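Local atomic coordinates of vanadium-dependent bromoperoxidase (Corallina officinalis, PDB entry 1QHB), a protein that catalyses the halogenation of organic substrates with bromide and hydrogen peroxide, using bound vanadate as a cofactor and calcium for stability. Residues V20-L25 / Q574-G579. Residues are numbered along the deposited sequence; the frame is centred on the assembly and turned at random.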
ATOM      1  N   VAL A  20      10.989 -10.611   7.758  1.00  8.54           N
ATOM      2  CA  VAL A  20       9.975  -9.627   8.097  1.00  9.66           C
ATOM      3  C   VAL A  20       8.953 -10.260   9.029  1.00 11.13           C
ATOM      4  O   VAL A  20       8.507  -9.677  10.025  1.00 12.08           O
ATOM      5  CB  VAL A  20       9.265  -9.034   6.827  1.00 13.56           C
ATOM      6  CG1 VAL A  20       8.080  -8.133   7.096  1.00  7.27           C
ATOM      7  CG2 VAL A  20      10.352  -8.301   6.035  1.00  6.16           C
ATOM      8  N   ALA A  21       8.537 -11.489   8.716  1.00  7.20           N
ATOM      9  CA  ALA A  21       7.581 -12.224   9.539  1.00  7.94           C
ATOM     10  C   ALA A  21       8.119 -12.355  10.966  1.00  9.50           C
ATOM     11  O   ALA A  21       7.395 -12.216  11.962  1.00 10.44           O
ATOM     12  CB  ALA A  21       7.342 -13.626   8.977  1.00  4.22           C
ATOM     13  N   ALA A  22       9.428 -12.641  11.166  1.00 11.01           N
ATOM     14  CA  ALA A  22       9.967 -12.724  12.499  1.00  9.07           C
ATOM     15  C   ALA A  22       9.921 -11.369  13.208  1.00  8.86           C
ATOM     16  O   ALA A  22       9.641 -11.306  14.402  1.00 10.03           O
ATOM     17  CB  ALA A  22      11.426 -13.219  12.554  1.00  5.90           C
ATOM     18  N   ALA A  23      10.165 -10.330  12.428  1.00  7.33           N
ATOM     19  CA  ALA A  23      10.144  -8.973  12.955  1.00 10.28           C
ATOM     20  C   ALA A  23       8.727  -8.640  13.428  1.00 10.36           C
ATOM     21  O   ALA A  23       8.565  -7.975  14.453  1.00 12.38           O
ATOM     22  CB  ALA A  23      10.578  -7.993  11.846  1.00  5.90           C
ATOM     23  N   GLU A  24       7.726  -9.025  12.659  1.00 11.35           N
ATOM     24  CA  GLU A  24       6.320  -8.866  13.006  1.00 12.61           C
ATOM     25  C   GLU A  24       5.918  -9.666  14.238  1.00  9.88           C
ATOM     26  O   GLU A  24       5.199  -9.189  15.098  1.00 11.45           O
ATOM     27  CB  GLU A  24       5.444  -9.297  11.817  1.00  6.33           C
ATOM     28  CG  GLU A  24       5.506  -8.281  10.692  1.00 24.70           C
ATOM     29  CD  GLU A  24       4.741  -8.695   9.448  1.00 36.08           C
ATOM     30  OE1 GLU A  24       4.294  -9.862   9.390  1.00 44.82           O
ATOM     31  OE2 GLU A  24       4.566  -7.862   8.527  1.00 40.94           O
ATOM     32  N   LEU A  25       6.464 -10.890  14.354  1.00  9.68           N
ATOM     33  CA  LEU A  25       6.224 -11.673  15.560  1.00 10.68           C
ATOM     34  C   LEU A  25       6.708 -10.858  16.768  1.00 12.73           C
ATOM     35  O   LEU A  25       6.024 -10.770  17.784  1.00 11.55           O
ATOM     36  CB  LEU A  25       6.969 -13.007  15.484  1.00  9.87           C
ATOM     37  CG  LEU A  25       6.755 -14.034  16.607  1.00 19.95           C
ATOM     38  CD1 LEU A  25       6.958 -15.460  16.079  1.00 23.31           C
ATOM     39  CD2 LEU A  25       7.792 -13.855  17.690  1.00 25.85           C
ATOM     40  N   GLN A 574      13.411 -17.634  15.698  1.00 10.12           N
ATOM     41  CA  GLN A 574      14.166 -18.563  14.878  1.00  9.01           C
ATOM     42  C   GLN A 574      13.365 -19.757  14.433  1.00 11.76           C
ATOM     43  O   GLN A 574      13.715 -20.393  13.423  1.00 12.77           O
ATOM     44  CB  GLN A 574      15.398 -19.045  15.663  1.00  8.23           C
ATOM     45  CG  GLN A 574      16.503 -17.983  15.538  1.00  9.07           C
ATOM     46  CD  GLN A 574      17.804 -18.512  16.183  1.00 14.75           C
ATOM     47  OE1 GLN A 574      17.891 -19.645  16.623  1.00 13.43           O
ATOM     48  NE2 GLN A 574      18.811 -17.652  16.212  1.00  6.69           N
ATOM     49  N   SER A 575      12.227 -20.047  15.048  1.00 10.99           N
ATOM     50  CA  SER A 575      11.407 -21.175  14.661  1.00 10.96           C
ATOM     51  C   SER A 575      10.794 -20.935  13.296  1.00 12.36           C
ATOM     52  O   SER A 575      10.475 -21.906  12.612  1.00 12.47           O
ATOM     53  CB  SER A 575      10.303 -21.467  15.682  1.00 10.16           C
ATOM     54  OG  SER A 575       9.337 -20.427  15.679  1.00 18.93           O
ATOM     55  N   LEU A 576      10.697 -19.695  12.809  1.00 11.21           N
ATOM     56  CA  LEU A 576      10.163 -19.442  11.486  1.00 10.11           C
ATOM     57  C   LEU A 576      11.137 -19.829  10.398  1.00 11.66           C
ATOM     58  O   LEU A 576      10.703 -19.937   9.267  1.00 14.05           O
ATOM     59  CB  LEU A 576       9.773 -17.981  11.330  1.00 13.30           C
ATOM     60  CG  LEU A 576       8.736 -17.460  12.354  1.00 19.12           C
ATOM     61  CD1 LEU A 576       8.610 -15.959  12.163  1.00 17.12           C
ATOM     62  CD2 LEU A 576       7.397 -18.144  12.170  1.00 14.48           C
ATOM     63  N   THR A 577      12.401 -20.121  10.688  1.00 10.43           N
ATOM     64  CA  THR A 577      13.365 -20.425   9.652  1.00 10.77           C
ATOM     65  C   THR A 577      13.486 -21.853   9.215  1.00 11.71           C
ATOM     66  O   THR A 577      14.151 -22.083   8.199  1.00 11.46           O
ATOM     67  CB  THR A 577      14.768 -19.963  10.172  1.00 12.00           C
ATOM     68  OG1 THR A 577      15.117 -20.726  11.347  1.00 12.13           O
ATOM     69  CG2 THR A 577      14.747 -18.509  10.565  1.00  3.97           C
ATOM     70  N   TYR A 578      12.989 -22.828   9.961  1.00 12.82           N
ATOM     71  CA  TYR A 578      13.163 -24.241   9.696  1.00 13.93           C
ATOM     72  C   TYR A 578      11.965 -24.850   8.952  1.00 18.21           C
ATOM     73  O   TYR A 578      10.824 -24.474   9.220  1.00 17.47           O
ATOM     74  CB  TYR A 578      13.271 -25.068  10.996  1.00 12.53           C
ATOM     75  CG  TYR A 578      14.387 -24.573  11.892  1.00 12.37           C
ATOM     76  CD1 TYR A 578      15.719 -24.903  11.673  1.00 14.21           C
ATOM     77  CD2 TYR A 578      14.072 -23.739  12.940  1.00 13.03           C
ATOM     78  CE1 TYR A 578      16.713 -24.393  12.489  1.00 16.44           C
ATOM     79  CE2 TYR A 578      15.058 -23.242  13.778  1.00 16.54           C
ATOM     80  CZ  TYR A 578      16.366 -23.574  13.537  1.00 17.72           C
ATOM     81  OH  TYR A 578      17.319 -23.031  14.393  1.00 19.76           O
ATOM     82  N   GLY A 579      12.252 -25.818   8.082  1.00 16.43           N
ATOM     83  CA  GLY A 579      11.098 -26.436   7.398  1.00 19.21           C
ATOM     84  C   GLY A 579      10.726 -27.718   8.160  1.00 22.73           C
ATOM     85  O   GLY A 579       9.614 -28.222   7.994  1.00 25.11           O
TER
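Leu-576 sets its methyl CD1 over one face of the flat peptide group that joins Ala-21 to Ala-22. It is displaced toward the Ala-22 end, where CD1 comes to 3.5 Å from Ala-22 CA, against 3.8 Å from Ala-21 C. The aromatic ring of the turn, Tyr-578, takes no part across this interface: on one face it carries Thr-577 OG1, near the rim, and Phe-582 meets it edge-to-face.

The contact illustrates how a single leucine can seat itself on a helix surface made of small residues. With CD1 anti to CA (chi2 173°), the leucine is extended and its end reaches the helix. There the methyl groups of Ala-21 and Ala-22 flank CD1, the closer being Ala-22 CB at 3.9 Å, while Leu-25, one turn on, brings its own CD1 to 4.3 Å from Leu-576 CD1. Such short alanines let the leucine touch the helix backbone itself.

The turn bearing Leu-576 is tied by Gln-574 O, which accepts from Thr-577 N and, in its carbonyl plane, from Thr-577 OG1 at 2.5 Å. Three other subunits pack against the contact: Leu-134 of one on Ala-22, Leu-8 of a second on Ala-21 and Pro-4 of a third on Leu-576. This is apolar helix-to-turn packing, joining the N-terminal helix 11-28 to the turn that follows helix 553-574 at a subunit junction of the dodecamer.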